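Local coordinates for protein stiv-a81 (Sulfolobus Turreted Icosahedral Virus, PDB 3RKL) that is of unknown function but, as a small hyperthermophilic viral protein, folds into a three-stranded sheet and two long helices that assemble with other copies, at residues Q38-I43 against N59-Y64. The protein carries 1 engineered substitution. Residues are numbered along the deposited sequence; the frame is centred on the assembly and turned at random.
Sequences QLAKLI and NLLHEY
Leu39 and Leu61 meet beside the ring of Tyr64, which has the carbonyl oxygen of Leu60, one turn earlier in its own helix, at its edge and in plane. Tyr64 packs on Leu32, Ile35 and Val36 of helix 25-46, and its ring meets that of Tyr67 edge-to-face. The CB of Leu39 points toward the other helix. CG lies beside the backbone N (chi1 -85°) and anti to the carbonyl carbon. Leu39 CD1 rests against the peptide link after Leu60, 3.8 Å from Leu61 N. The same methyl lies 4.0 Å from Leu60 CB, and the two side chains cross at about a right angle. The two methyls of Leu61 divide between Leu39 and Ile43, one turn apart. Its CD1 touches Leu39 CB at 3.9 Å, and its CD2 meets Ile43 CD1 at 4.0 Å. Ala40 brings CB to 4.4 Å from Leu61 CD1. No hydrogen bond links the segments, and the contact is buried and apolar. Leu42 of a second subunit packs on Leu39, and Phe75 of a third subunit on Leu61. The axes of the two segments approach to 9.6 Å, their directions 158° apart, an antiparallel helical hairpin, consistent with pairing in a four-helix bundle.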
ATOM      1  N   GLN A  38      -6.135  10.930   5.118  1.00 16.13           N
ATOM      2  CA  GLN A  38      -5.972  10.295   6.431  1.00 15.57           C
ATOM      3  C   GLN A  38      -6.971  10.826   7.462  1.00 18.07           C
ATOM      4  O   GLN A  38      -7.518  10.049   8.259  1.00 17.06           O
ATOM      5  CB  GLN A  38      -4.534  10.455   6.922  1.00 15.94           C
ATOM      6  CG  GLN A  38      -3.572   9.555   6.169  1.00 20.60           C
ATOM      7  CD  GLN A  38      -2.160   9.529   6.717  1.00 27.37           C
ATOM      8  OE1 GLN A  38      -1.925   9.646   7.931  1.00 24.26           O
ATOM      9  NE2 GLN A  38      -1.203   9.305   5.818  1.00 28.38           N
ATOM     10  N   LEU A  39      -7.221  12.135   7.453  1.00 16.21           N
ATOM     11  CA  LEU A  39      -8.213  12.722   8.362  1.00 16.89           C
ATOM     12  C   LEU A  39      -9.605  12.178   8.073  1.00 17.40           C
ATOM     13  O   LEU A  39     -10.348  11.784   8.984  1.00 17.33           O
ATOM     14  CB  LEU A  39      -8.214  14.263   8.286  1.00 17.33           C
ATOM     15  CG  LEU A  39      -7.164  14.919   9.185  1.00 20.56           C
ATOM     16  CD1 LEU A  39      -6.795  16.315   8.681  1.00 21.47           C
ATOM     17  CD2 LEU A  39      -7.669  14.981  10.622  1.00 23.42           C
ATOM     18  N   ALA A  40      -9.957  12.125   6.795  1.00 17.41           N
ATOM     19  CA  ALA A  40     -11.255  11.628   6.411  1.00 19.64           C
ATOM     20  C   ALA A  40     -11.434  10.167   6.821  1.00 18.00           C
ATOM     21  O   ALA A  40     -12.497   9.780   7.315  1.00 20.46           O
ATOM     22  CB  ALA A  40     -11.465  11.793   4.900  1.00 18.83           C
ATOM     23  N   LYS A  41     -10.404   9.353   6.625  1.00 18.07           N
ATOM     24  CA  LYS A  41     -10.480   7.946   6.982  1.00 17.97           C
ATOM     25  C   LYS A  41     -10.544   7.745   8.489  1.00 18.05           C
ATOM     26  O   LYS A  41     -11.209   6.826   8.960  1.00 19.35           O
ATOM     27  CB  LYS A  41      -9.278   7.172   6.437  1.00 20.06           C
ATOM     28  CG  LYS A  41      -9.433   5.667   6.595  1.00 30.94           C
ATOM     29  CD  LYS A  41      -8.640   4.890   5.534  1.00 44.58           C
ATOM     30  CE  LYS A  41      -9.348   3.610   5.121  1.00 58.51           C
ATOM     31  NZ  LYS A  41     -10.623   3.876   4.391  1.00 63.91           N
ATOM     32  N   LEU A  42      -9.834   8.585   9.231  1.00 16.30           N
ATOM     33  CA  LEU A  42      -9.851   8.517  10.696  1.00 16.93           C
ATOM     34  C   LEU A  42     -11.243   8.861  11.235  1.00 17.71           C
ATOM     35  O   LEU A  42     -11.736   8.213  12.142  1.00 19.02           O
ATOM     36  CB  LEU A  42      -8.815   9.473  11.281  1.00 19.09           C
ATOM     37  CG  LEU A  42      -8.816   9.606  12.805  1.00 20.19           C
ATOM     38  CD1 LEU A  42      -8.543   8.264  13.502  1.00 20.43           C
ATOM     39  CD2 LEU A  42      -7.797  10.655  13.211  1.00 21.80           C
ATOM     40  N   ILE A  43     -11.855   9.897  10.676  1.00 17.95           N
ATOM     41  CA  ILE A  43     -13.214  10.272  11.070  1.00 18.14           C
ATOM     42  C   ILE A  43     -14.169   9.103  10.815  1.00 18.09           C
ATOM     43  O   ILE A  43     -14.988   8.761  11.668  1.00 20.09           O
ATOM     44  CB  ILE A  43     -13.661  11.554  10.364  1.00 17.96           C
ATOM     45  CG1 ILE A  43     -12.871  12.745  10.898  1.00 21.90           C
ATOM     46  CG2 ILE A  43     -15.165  11.769  10.537  1.00 20.99           C
ATOM     47  CD1 ILE A  43     -13.042  14.009  10.078  1.00 25.13           C
ATOM     48  N   ASN A  59     -12.683  20.275  11.560  1.00 28.03           N
ATOM     49  CA  ASN A  59     -12.020  21.561  11.348  1.00 28.55           C
ATOM     50  C   ASN A  59     -10.659  21.387  10.661  1.00 27.55           C
ATOM     51  O   ASN A  59     -10.383  22.067   9.671  1.00 26.30           O
ATOM     52  CB  ASN A  59     -11.857  22.317  12.676  1.00 30.88           C
ATOM     53  CG  ASN A  59     -13.174  22.846  13.218  1.00 44.14           C
ATOM     54  OD1 ASN A  59     -14.075  23.186  12.457  1.00 55.00           O
ATOM     55  ND2 ASN A  59     -13.285  22.927  14.544  1.00 44.27           N
ATOM     56  N   LEU A  60      -9.837  20.465  11.171  1.00 25.50           N
ATOM     57  CA  LEU A  60      -8.527  20.165  10.565  1.00 23.30           C
ATOM     58  C   LEU A  60      -8.687  19.698   9.126  1.00 20.63           C
ATOM     59  O   LEU A  60      -7.934  20.091   8.236  1.00 22.00           O
ATOM     60  CB  LEU A  60      -7.789  19.070  11.343  1.00 28.63           C
ATOM     61  CG  LEU A  60      -7.111  19.417  12.666  1.00 36.51           C
ATOM     62  CD1 LEU A  60      -6.654  18.129  13.336  1.00 38.60           C
ATOM     63  CD2 LEU A  60      -5.936  20.364  12.458  1.00 39.46           C
ATOM     64  N   LEU A  61      -9.647  18.801   8.921  1.00 19.74           N
ATOM     65  CA  LEU A  61      -9.928  18.269   7.591  1.00 18.96           C
ATOM     66  C   LEU A  61     -10.191  19.386   6.594  1.00 19.33           C
ATOM     67  O   LEU A  61      -9.622  19.414   5.492  1.00 19.14           O
ATOM     68  CB  LEU A  61     -11.103  17.295   7.652  1.00 17.40           C
ATOM     69  CG  LEU A  61     -11.585  16.705   6.325  1.00 17.52           C
ATOM     70  CD1 LEU A  61     -10.446  15.978   5.607  1.00 19.62           C
ATOM     71  CD2 LEU A  61     -12.759  15.779   6.529  1.00 22.57           C
ATOM     72  N   HIS A  62     -11.067  20.310   6.986  1.00 20.19           N
ATOM     73  CA  HIS A  62     -11.416  21.415   6.116  1.00 21.19           C
ATOM     74  C   HIS A  62     -10.234  22.355   5.898  1.00 20.80           C
ATOM     75  O   HIS A  62      -9.965  22.766   4.785  1.00 18.85           O
ATOM     76  CB  HIS A  62     -12.604  22.186   6.677  1.00 24.29           C
ATOM     77  CG  HIS A  62     -12.968  23.383   5.862  1.00 22.77           C
ATOM     78  ND1 HIS A  62     -13.212  23.307   4.509  1.00 24.09           N
ATOM     79  CD2 HIS A  62     -13.120  24.682   6.202  1.00 24.46           C
ATOM     80  CE1 HIS A  62     -13.489  24.515   4.049  1.00 27.17           C
ATOM     81  NE2 HIS A  62     -13.457  25.364   5.059  1.00 25.09           N
ATOM     82  N   GLU A  63      -9.546  22.681   6.979  1.00 22.57           N
ATOM     83  CA  GLU A  63      -8.382  23.565   6.927  1.00 22.98           C
ATOM     84  C   GLU A  63      -7.352  23.068   5.912  1.00 21.22           C
ATOM     85  O   GLU A  63      -6.904  23.804   5.023  1.00 20.17           O
ATOM     86  CB  GLU A  63      -7.786  23.645   8.338  1.00 26.22           C
ATOM     87  CG  GLU A  63      -6.447  24.261   8.463  1.00 34.55           C
ATOM     88  CD  GLU A  63      -5.935  24.316   9.911  1.00 35.31           C
ATOM     89  OE1 GLU A  63      -6.564  23.717  10.825  1.00 37.52           O
ATOM     90  OE2 GLU A  63      -4.887  24.967  10.126  1.00 42.45           O
ATOM     91  N   TYR A  64      -6.970  21.805   6.049  1.00 19.16           N
ATOM     92  CA  TYR A  64      -5.945  21.236   5.167  1.00 18.86           C
ATOM     93  C   TYR A  64      -6.434  21.121   3.722  1.00 17.47           C
ATOM     94  O   TYR A  64      -5.658  21.316   2.801  1.00 18.78           O
ATOM     95  CB  TYR A  64      -5.390  19.928   5.743  1.00 18.37           C
ATOM     96  CG  TYR A  64      -4.294  20.226   6.730  1.00 21.56           C
ATOM     97  CD1 TYR A  64      -2.972  20.269   6.311  1.00 27.46           C
ATOM     98  CD2 TYR A  64      -4.575  20.546   8.053  1.00 28.01           C
ATOM     99  CE1 TYR A  64      -1.950  20.580   7.177  1.00 27.89           C
ATOM    100  CE2 TYR A  64      -3.547  20.872   8.938  1.00 28.73           C
ATOM    101  CZ  TYR A  64      -2.237  20.895   8.480  1.00 30.51           C
ATOM    102  OH  TYR A  64      -1.204  21.204   9.324  1.00 38.17           O
TER